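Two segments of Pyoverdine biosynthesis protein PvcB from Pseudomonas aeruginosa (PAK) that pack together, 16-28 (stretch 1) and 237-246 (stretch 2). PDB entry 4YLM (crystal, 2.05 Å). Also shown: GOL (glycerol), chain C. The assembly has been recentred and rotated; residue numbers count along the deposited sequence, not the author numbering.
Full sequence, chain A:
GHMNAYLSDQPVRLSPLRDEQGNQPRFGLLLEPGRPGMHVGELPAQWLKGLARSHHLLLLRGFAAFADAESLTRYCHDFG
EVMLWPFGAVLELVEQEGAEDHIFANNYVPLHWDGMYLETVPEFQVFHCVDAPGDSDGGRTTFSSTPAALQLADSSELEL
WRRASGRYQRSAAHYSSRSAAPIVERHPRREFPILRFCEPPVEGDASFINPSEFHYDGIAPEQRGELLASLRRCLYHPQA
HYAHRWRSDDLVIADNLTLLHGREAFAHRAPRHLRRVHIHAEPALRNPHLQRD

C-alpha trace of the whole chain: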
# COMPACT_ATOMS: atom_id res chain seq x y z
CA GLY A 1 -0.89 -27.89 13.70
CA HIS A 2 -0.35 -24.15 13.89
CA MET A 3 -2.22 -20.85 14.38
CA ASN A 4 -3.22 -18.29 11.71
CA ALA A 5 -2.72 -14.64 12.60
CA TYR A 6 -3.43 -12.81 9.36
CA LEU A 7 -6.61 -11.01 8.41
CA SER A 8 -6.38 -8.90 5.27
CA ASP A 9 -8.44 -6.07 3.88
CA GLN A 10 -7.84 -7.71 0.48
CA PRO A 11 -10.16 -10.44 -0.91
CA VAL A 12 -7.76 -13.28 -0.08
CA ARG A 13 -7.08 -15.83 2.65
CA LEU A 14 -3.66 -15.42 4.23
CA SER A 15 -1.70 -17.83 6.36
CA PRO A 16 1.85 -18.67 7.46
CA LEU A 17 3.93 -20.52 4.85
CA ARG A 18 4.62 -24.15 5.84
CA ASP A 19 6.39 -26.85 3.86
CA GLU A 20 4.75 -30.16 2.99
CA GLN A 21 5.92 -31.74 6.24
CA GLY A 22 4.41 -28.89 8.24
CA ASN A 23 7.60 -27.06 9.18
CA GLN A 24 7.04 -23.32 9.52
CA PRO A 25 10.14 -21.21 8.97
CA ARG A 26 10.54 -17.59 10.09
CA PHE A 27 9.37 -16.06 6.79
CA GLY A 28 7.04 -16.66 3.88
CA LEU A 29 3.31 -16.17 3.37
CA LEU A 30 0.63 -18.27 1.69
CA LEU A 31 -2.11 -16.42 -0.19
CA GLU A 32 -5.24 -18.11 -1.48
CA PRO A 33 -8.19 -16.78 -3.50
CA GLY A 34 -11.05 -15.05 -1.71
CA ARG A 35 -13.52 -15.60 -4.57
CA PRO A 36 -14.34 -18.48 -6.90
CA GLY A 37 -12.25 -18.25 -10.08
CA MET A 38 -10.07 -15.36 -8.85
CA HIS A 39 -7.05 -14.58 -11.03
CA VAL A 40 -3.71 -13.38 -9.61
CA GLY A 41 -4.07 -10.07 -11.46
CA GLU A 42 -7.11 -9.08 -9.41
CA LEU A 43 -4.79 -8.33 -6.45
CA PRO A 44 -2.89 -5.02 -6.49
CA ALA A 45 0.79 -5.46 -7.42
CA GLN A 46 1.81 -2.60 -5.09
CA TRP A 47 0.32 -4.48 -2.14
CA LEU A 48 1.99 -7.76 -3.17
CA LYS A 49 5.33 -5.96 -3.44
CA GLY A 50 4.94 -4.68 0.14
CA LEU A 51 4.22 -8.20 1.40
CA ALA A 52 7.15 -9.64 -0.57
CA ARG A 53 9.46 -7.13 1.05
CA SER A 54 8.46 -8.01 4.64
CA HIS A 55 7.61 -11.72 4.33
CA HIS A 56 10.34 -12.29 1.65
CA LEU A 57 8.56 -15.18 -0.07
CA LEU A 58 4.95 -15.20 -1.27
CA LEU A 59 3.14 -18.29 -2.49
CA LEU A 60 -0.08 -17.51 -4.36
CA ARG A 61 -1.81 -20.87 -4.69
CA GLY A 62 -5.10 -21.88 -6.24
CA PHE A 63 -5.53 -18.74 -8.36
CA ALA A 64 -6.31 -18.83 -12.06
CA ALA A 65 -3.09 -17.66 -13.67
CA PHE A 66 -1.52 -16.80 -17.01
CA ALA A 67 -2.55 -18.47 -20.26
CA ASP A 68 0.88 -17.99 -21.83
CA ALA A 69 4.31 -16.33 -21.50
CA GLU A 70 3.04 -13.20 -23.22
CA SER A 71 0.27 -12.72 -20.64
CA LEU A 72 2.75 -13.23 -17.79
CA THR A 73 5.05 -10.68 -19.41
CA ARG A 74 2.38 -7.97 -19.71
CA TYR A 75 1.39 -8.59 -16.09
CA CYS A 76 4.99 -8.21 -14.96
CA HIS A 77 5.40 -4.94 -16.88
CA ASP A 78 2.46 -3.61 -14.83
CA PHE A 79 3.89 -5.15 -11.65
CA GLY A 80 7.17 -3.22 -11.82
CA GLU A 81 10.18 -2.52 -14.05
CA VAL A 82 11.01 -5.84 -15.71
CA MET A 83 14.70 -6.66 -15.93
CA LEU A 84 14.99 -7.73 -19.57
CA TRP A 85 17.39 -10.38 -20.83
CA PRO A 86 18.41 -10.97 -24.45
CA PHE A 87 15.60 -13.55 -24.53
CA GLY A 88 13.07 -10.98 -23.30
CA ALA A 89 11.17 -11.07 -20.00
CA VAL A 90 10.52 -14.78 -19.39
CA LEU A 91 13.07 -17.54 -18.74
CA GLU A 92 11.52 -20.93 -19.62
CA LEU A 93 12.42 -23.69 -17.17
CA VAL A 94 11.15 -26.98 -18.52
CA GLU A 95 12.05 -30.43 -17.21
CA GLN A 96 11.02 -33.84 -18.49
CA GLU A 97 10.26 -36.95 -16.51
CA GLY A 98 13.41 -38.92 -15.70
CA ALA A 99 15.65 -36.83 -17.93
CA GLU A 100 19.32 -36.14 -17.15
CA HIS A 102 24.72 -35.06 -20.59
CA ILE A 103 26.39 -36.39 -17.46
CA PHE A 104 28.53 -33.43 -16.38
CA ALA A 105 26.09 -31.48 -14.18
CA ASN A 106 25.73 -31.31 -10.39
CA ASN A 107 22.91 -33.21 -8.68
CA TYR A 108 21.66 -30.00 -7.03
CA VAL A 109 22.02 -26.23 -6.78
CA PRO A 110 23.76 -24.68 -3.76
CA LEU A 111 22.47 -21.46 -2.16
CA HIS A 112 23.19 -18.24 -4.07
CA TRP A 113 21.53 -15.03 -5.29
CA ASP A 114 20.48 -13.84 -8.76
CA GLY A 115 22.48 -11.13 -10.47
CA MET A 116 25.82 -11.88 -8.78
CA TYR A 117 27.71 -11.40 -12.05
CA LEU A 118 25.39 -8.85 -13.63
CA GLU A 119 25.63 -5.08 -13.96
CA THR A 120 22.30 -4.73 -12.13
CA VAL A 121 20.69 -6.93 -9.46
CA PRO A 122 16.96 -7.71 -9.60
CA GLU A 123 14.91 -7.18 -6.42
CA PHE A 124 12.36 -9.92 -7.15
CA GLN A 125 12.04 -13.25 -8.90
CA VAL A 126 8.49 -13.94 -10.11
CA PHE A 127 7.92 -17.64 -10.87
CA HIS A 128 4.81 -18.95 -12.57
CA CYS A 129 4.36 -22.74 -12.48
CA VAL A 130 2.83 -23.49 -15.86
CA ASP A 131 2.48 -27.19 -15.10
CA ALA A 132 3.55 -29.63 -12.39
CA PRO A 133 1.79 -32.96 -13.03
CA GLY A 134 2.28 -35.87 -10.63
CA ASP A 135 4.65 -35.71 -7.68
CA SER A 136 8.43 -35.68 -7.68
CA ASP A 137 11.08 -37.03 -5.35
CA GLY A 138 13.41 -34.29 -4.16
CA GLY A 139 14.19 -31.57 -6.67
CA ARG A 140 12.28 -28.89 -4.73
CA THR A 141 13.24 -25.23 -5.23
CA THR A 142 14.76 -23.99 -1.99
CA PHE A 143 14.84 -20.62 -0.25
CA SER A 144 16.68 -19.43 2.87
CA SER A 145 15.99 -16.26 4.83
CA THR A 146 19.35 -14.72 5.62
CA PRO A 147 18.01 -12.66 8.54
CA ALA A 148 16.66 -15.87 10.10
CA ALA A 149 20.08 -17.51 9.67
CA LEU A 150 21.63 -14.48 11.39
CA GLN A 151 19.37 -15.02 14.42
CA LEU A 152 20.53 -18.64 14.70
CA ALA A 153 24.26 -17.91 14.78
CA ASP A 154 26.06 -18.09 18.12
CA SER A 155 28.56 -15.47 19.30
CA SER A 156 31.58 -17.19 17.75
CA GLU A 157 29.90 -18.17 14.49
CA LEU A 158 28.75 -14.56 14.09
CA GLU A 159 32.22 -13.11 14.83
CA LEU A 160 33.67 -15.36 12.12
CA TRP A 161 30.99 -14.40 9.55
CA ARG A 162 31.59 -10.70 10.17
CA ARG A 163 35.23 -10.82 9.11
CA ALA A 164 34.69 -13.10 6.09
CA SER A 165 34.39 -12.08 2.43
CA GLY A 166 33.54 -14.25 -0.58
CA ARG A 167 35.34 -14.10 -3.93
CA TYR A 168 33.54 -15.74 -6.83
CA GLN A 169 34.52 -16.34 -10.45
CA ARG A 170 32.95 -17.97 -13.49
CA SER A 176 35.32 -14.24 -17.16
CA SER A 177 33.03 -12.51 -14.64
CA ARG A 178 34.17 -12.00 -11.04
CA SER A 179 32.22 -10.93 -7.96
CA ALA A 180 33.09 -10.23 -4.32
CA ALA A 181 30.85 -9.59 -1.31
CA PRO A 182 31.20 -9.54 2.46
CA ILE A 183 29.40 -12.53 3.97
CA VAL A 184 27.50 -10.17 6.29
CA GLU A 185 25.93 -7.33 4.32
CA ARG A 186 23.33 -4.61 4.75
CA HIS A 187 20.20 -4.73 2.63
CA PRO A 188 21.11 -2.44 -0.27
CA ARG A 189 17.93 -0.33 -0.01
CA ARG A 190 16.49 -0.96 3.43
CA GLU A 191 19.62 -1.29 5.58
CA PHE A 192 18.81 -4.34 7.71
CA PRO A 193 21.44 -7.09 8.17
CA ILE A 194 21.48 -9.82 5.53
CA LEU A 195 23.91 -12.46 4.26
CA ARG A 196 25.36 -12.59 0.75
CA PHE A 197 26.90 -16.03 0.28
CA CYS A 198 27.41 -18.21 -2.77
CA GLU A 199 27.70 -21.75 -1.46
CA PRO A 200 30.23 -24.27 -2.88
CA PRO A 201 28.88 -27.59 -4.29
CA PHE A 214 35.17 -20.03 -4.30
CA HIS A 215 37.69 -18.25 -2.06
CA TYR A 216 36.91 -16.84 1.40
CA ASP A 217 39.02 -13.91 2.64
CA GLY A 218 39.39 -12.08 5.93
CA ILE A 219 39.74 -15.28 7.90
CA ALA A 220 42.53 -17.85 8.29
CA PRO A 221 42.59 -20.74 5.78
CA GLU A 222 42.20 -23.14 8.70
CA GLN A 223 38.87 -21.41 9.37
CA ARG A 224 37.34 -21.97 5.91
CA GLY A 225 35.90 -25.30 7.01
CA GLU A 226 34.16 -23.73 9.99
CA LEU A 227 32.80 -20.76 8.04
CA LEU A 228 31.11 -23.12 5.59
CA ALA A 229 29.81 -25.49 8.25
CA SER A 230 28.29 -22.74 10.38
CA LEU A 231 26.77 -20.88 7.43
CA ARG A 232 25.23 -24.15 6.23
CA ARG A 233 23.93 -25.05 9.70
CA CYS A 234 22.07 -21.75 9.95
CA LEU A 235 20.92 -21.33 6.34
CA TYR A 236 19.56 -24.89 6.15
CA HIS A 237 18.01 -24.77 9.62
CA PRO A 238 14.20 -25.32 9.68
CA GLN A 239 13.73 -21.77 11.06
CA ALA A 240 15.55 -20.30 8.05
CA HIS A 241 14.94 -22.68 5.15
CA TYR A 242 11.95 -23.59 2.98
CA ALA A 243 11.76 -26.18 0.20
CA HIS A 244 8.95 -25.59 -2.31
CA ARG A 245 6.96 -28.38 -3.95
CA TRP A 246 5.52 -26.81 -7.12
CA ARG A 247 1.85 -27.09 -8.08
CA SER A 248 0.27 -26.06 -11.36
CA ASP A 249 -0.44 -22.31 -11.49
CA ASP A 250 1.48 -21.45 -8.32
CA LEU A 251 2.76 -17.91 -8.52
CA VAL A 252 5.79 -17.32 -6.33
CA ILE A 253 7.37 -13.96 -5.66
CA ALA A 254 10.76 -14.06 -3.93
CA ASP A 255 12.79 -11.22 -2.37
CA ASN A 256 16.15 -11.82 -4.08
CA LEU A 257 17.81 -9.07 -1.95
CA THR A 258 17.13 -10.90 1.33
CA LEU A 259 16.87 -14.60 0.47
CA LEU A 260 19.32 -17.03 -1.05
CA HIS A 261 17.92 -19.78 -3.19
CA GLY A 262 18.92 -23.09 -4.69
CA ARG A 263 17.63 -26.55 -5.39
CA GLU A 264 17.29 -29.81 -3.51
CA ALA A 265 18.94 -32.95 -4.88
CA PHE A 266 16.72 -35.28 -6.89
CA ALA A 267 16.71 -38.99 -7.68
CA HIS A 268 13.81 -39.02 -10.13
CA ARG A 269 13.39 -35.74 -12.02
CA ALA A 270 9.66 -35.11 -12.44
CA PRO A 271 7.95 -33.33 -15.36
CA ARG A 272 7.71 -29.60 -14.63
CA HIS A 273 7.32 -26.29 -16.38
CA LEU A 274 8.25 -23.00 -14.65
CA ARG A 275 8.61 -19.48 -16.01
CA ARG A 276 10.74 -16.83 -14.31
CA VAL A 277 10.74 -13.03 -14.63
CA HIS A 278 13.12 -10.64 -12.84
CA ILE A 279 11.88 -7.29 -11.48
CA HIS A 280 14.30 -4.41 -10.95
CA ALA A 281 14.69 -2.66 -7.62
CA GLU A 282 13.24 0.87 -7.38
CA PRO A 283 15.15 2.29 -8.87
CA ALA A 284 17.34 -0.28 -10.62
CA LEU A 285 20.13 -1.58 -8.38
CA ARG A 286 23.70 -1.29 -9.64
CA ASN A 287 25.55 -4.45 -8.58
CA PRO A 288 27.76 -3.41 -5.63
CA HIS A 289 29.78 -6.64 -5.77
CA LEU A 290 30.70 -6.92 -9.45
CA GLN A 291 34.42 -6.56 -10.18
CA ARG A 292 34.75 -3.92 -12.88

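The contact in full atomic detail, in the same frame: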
# COMPACT_ATOMS: atom_id res chain seq x y z
N PRO A 16 0.40 -18.42 7.43
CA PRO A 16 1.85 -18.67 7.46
C PRO A 16 2.24 -19.72 6.42
O PRO A 16 1.49 -20.66 6.19
CB PRO A 16 2.08 -19.23 8.87
CG PRO A 16 0.90 -18.79 9.68
CD PRO A 16 -0.25 -18.69 8.72
N LEU A 17 3.39 -19.54 5.78
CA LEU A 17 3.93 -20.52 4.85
C LEU A 17 4.48 -21.71 5.66
O LEU A 17 5.18 -21.51 6.65
CB LEU A 17 5.07 -19.92 4.04
CG LEU A 17 5.62 -20.80 2.91
CD1 LEU A 17 4.54 -21.04 1.87
CD2 LEU A 17 6.88 -20.20 2.29
N ARG A 18 4.15 -22.92 5.21
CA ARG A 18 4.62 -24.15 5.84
C ARG A 18 4.99 -25.10 4.72
O ARG A 18 4.32 -25.12 3.69
CB ARG A 18 3.50 -24.77 6.67
CG ARG A 18 2.98 -23.84 7.77
CD ARG A 18 1.70 -24.37 8.39
NE ARG A 18 1.88 -25.72 8.92
N ASP A 19 6.06 -25.87 4.90
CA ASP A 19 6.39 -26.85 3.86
C ASP A 19 5.51 -28.09 3.99
O ASP A 19 4.68 -28.17 4.89
CB ASP A 19 7.88 -27.19 3.85
CG ASP A 19 8.30 -28.11 4.99
OD1 ASP A 19 9.52 -28.21 5.23
OD2 ASP A 19 7.43 -28.73 5.65
N GLU A 20 5.69 -29.05 3.09
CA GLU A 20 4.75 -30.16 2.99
C GLU A 20 4.78 -31.08 4.21
O GLU A 20 3.87 -31.88 4.41
CB GLU A 20 4.99 -30.96 1.70
CG GLU A 20 6.36 -31.62 1.63
CD GLU A 20 6.67 -32.16 0.24
OE1 GLU A 20 7.73 -32.81 0.06
OE2 GLU A 20 5.85 -31.94 -0.67
N GLN A 21 5.82 -30.96 5.02
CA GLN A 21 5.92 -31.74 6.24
C GLN A 21 5.42 -30.94 7.45
O GLN A 21 5.47 -31.41 8.59
CB GLN A 21 7.37 -32.19 6.46
CG GLN A 21 7.96 -32.99 5.30
CD GLN A 21 9.30 -32.43 4.82
OE1 GLN A 21 9.36 -31.36 4.18
NE2 GLN A 21 10.37 -33.14 5.13
N GLY A 22 4.96 -29.72 7.19
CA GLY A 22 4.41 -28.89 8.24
C GLY A 22 5.40 -28.02 8.99
O GLY A 22 5.03 -27.37 9.96
N ASN A 23 6.65 -27.98 8.55
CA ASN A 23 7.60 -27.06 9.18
C ASN A 23 7.31 -25.62 8.78
O ASN A 23 7.08 -25.34 7.60
CB ASN A 23 9.05 -27.37 8.83
CG ASN A 23 10.00 -26.33 9.39
OD1 ASN A 23 10.21 -26.25 10.60
ND2 ASN A 23 10.56 -25.49 8.51
N GLN A 24 7.33 -24.73 9.76
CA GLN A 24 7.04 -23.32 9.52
C GLN A 24 8.26 -22.46 9.80
O GLN A 24 8.57 -22.15 10.95
CB GLN A 24 5.86 -22.87 10.39
CG GLN A 24 5.54 -21.38 10.28
CD GLN A 24 4.33 -20.97 11.12
OE1 GLN A 24 3.44 -21.77 11.39
NE2 GLN A 24 4.31 -19.71 11.55
N PRO A 25 8.96 -22.04 8.74
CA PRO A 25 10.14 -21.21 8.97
C PRO A 25 9.75 -19.79 9.36
O PRO A 25 8.57 -19.46 9.38
CB PRO A 25 10.81 -21.19 7.61
CG PRO A 25 9.63 -21.26 6.64
CD PRO A 25 8.66 -22.21 7.31
N ARG A 26 10.76 -18.95 9.61
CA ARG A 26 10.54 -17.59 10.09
C ARG A 26 10.41 -16.57 8.95
O ARG A 26 10.99 -15.48 9.00
CB ARG A 26 11.67 -17.20 11.03
CG ARG A 26 11.53 -17.83 12.40
CD ARG A 26 12.81 -17.66 13.19
NE ARG A 26 12.60 -17.63 14.64
CZ ARG A 26 12.02 -18.61 15.35
NH1 ARG A 26 11.57 -19.70 14.74
NH2 ARG A 26 11.90 -18.49 16.66
N PHE A 27 9.65 -16.94 7.92
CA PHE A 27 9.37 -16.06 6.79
C PHE A 27 8.35 -16.74 5.90
O PHE A 27 7.95 -17.88 6.16
CB PHE A 27 10.65 -15.73 5.99
CG PHE A 27 11.19 -16.88 5.15
CD1 PHE A 27 11.89 -17.92 5.73
CD2 PHE A 27 11.04 -16.88 3.77
CE1 PHE A 27 12.41 -18.97 4.96
CE2 PHE A 27 11.55 -17.91 2.98
CZ PHE A 27 12.24 -18.96 3.58
N GLY A 28 7.92 -16.04 4.85
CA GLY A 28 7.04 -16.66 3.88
C GLY A 28 5.58 -16.45 4.21
O GLY A 28 5.20 -16.38 5.37
N HIS A 237 18.82 -24.55 8.43
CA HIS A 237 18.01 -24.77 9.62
C HIS A 237 16.51 -24.58 9.30
O HIS A 237 16.14 -23.70 8.51
CB HIS A 237 18.46 -23.80 10.70
CG HIS A 237 17.90 -24.08 12.06
ND1 HIS A 237 16.58 -23.88 12.37
CD2 HIS A 237 18.49 -24.54 13.19
CE1 HIS A 237 16.37 -24.20 13.64
NE2 HIS A 237 17.52 -24.61 14.16
N PRO A 238 15.65 -25.40 9.91
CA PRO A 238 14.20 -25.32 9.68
C PRO A 238 13.59 -23.94 9.94
O PRO A 238 12.56 -23.63 9.36
CB PRO A 238 13.63 -26.36 10.66
CG PRO A 238 14.75 -27.37 10.81
CD PRO A 238 16.03 -26.58 10.73
N GLN A 239 14.20 -23.14 10.81
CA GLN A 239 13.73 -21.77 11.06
C GLN A 239 14.04 -20.84 9.88
O GLN A 239 13.40 -19.80 9.73
CB GLN A 239 14.33 -21.19 12.35
CG GLN A 239 13.79 -21.79 13.65
CD GLN A 239 14.38 -21.14 14.92
OE1 GLN A 239 15.04 -20.09 14.86
NE2 GLN A 239 14.13 -21.76 16.07
N ALA A 240 15.03 -21.20 9.06
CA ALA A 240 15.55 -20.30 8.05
C ALA A 240 15.36 -20.77 6.61
O ALA A 240 15.62 -20.02 5.68
CB ALA A 240 17.03 -20.02 8.31
N HIS A 241 14.88 -21.99 6.44
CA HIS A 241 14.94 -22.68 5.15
C HIS A 241 13.57 -23.22 4.77
O HIS A 241 12.87 -23.77 5.61
CB HIS A 241 15.95 -23.83 5.24
CG HIS A 241 16.24 -24.51 3.94
ND1 HIS A 241 16.96 -23.91 2.93
CD2 HIS A 241 15.94 -25.76 3.49
CE1 HIS A 241 17.10 -24.76 1.92
NE2 HIS A 241 16.47 -25.88 2.23
N TYR A 242 13.21 -23.07 3.50
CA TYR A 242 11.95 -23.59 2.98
C TYR A 242 12.18 -24.26 1.62
O TYR A 242 12.80 -23.68 0.73
CB TYR A 242 10.93 -22.45 2.84
CG TYR A 242 9.68 -22.82 2.06
CD1 TYR A 242 8.67 -23.55 2.66
CD2 TYR A 242 9.52 -22.44 0.73
CE1 TYR A 242 7.52 -23.90 1.96
CE2 TYR A 242 8.37 -22.78 0.02
CZ TYR A 242 7.38 -23.51 0.64
OH TYR A 242 6.24 -23.87 -0.05
N ALA A 243 11.66 -25.47 1.46
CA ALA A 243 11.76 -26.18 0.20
C ALA A 243 10.38 -26.24 -0.44
O ALA A 243 9.43 -26.77 0.16
CB ALA A 243 12.33 -27.60 0.42
N HIS A 244 10.25 -25.69 -1.64
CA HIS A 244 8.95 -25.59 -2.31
C HIS A 244 8.64 -26.73 -3.27
O HIS A 244 9.37 -26.96 -4.23
CB HIS A 244 8.81 -24.27 -3.07
CG HIS A 244 7.42 -24.04 -3.59
ND1 HIS A 244 6.33 -23.94 -2.76
CD2 HIS A 244 6.95 -23.92 -4.86
CE1 HIS A 244 5.24 -23.77 -3.49
NE2 HIS A 244 5.59 -23.74 -4.76
N ARG A 245 7.51 -27.38 -3.03
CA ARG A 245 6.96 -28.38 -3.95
C ARG A 245 5.98 -27.69 -4.89
O ARG A 245 4.89 -27.30 -4.48
CB ARG A 245 6.23 -29.46 -3.13
CG ARG A 245 5.54 -30.54 -3.95
CD ARG A 245 6.51 -31.64 -4.36
NE ARG A 245 7.14 -32.27 -3.19
CZ ARG A 245 8.27 -32.97 -3.24
NH1 ARG A 245 8.92 -33.12 -4.39
NH2 ARG A 245 8.77 -33.50 -2.13
N TRP A 246 6.35 -27.54 -6.16
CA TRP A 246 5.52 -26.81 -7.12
C TRP A 246 4.17 -27.46 -7.42
O TRP A 246 4.08 -28.68 -7.56
CB TRP A 246 6.28 -26.61 -8.42
CG TRP A 246 7.48 -25.74 -8.28
CD1 TRP A 246 8.79 -26.14 -8.17
CD2 TRP A 246 7.49 -24.31 -8.20
NE1 TRP A 246 9.61 -25.05 -8.03
CE2 TRP A 246 8.83 -23.91 -8.05
CE3 TRP A 246 6.49 -23.33 -8.24
CZ2 TRP A 246 9.20 -22.57 -7.95
CZ3 TRP A 246 6.87 -22.00 -8.14
CH2 TRP A 246 8.21 -21.64 -7.99
C1 GOL C . 12.34 -29.50 4.00
O1 GOL C . 13.58 -30.17 3.87
C2 GOL C . 12.57 -28.05 4.43
O2 GOL C . 11.46 -27.24 4.04
C3 GOL C . 12.72 -28.04 5.95
O3 GOL C . 13.38 -26.87 6.35
O HOH W 1 10.30 -24.92 5.95
O HOH W 2 7.24 -28.55 0.79

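What satisfies the polar backbone where the two segments run closest? Near Pro 25 and Gln 239, two carbonyls of stretch 2 accept hydrogen bonds from stretch 1. The backbone N of Arg 26 donates to Gln 239 O at 2.8 Å, and the side-chain ND2 of Asn 23 donates to Pro 238 O at 2.9 Å, both nearly straight. Pro 25, which has no N-H to offer, lies between these donors in sequence and adds a CA-H...O contact, its CA 3.4 Å from Pro 238 O. The side chains of Arg 26 and Gln 239 also meet, but by packing without a hydrogen bond: Gln 239 CD lies over one face of the guanidinium, 3.2 Å from Arg 26 NH1.

How are the charged ends of Glu 20 and Arg 245 paired? They form a two-pronged salt bridge. Arg 245 NH2 donates to Glu 20 OE1 at 2.5 Å, and Arg 245 NE donates to Glu 20 OE2 at 2.9 Å. The carboxylate meets the guanidinium at its edge, where the N-H bonds point, so each oxygen receives its own donor. Arg 245 NH1 is satisfied elsewhere in the structure.

What does Asp 19 do with its two carboxylate oxygens? Asp 19 OD2 caters to the type I turn from Asp 19 to Gly 22 and the residue after it, accepting from Gln 21 N at 2.8 Å and Asn 23 N at 3.1 Å. Asp 19 OD1 instead takes a very short hydrogen bond from glycerol O2, 2.5 Å away. That same glycerol O2 accepts from Ala 243 N at 3.1 Å, so the glycerol, probably from the crystallisation liquor, links the segments. Water also bridges them: water 1 accepts from Asn 23 ND2 at 2.6 Å and donates to His 241 O at 2.8 Å, while water 2 accepts from Glu 20 N at 2.8 Å and donates to Ala 243 O at 2.9 Å.

Where does the apolar packing centre? Tyr 242 has the largest area covered by the opposing stretch. Leu 17 CD2 sits 3.5 Å from the centroid of the Tyr 242 ring, almost exactly on its normal, in a CH-pi contact. Phe 27 CZ approaches Tyr 242 CB at 3.8 Å, and Pro 25 CG lies 4.2 Å from that same CB. The tyrosine hydroxyl is still satisfied: Tyr 242 OH and His 244 ND1 share a hydrogen bond of 2.7 Å within stretch 2.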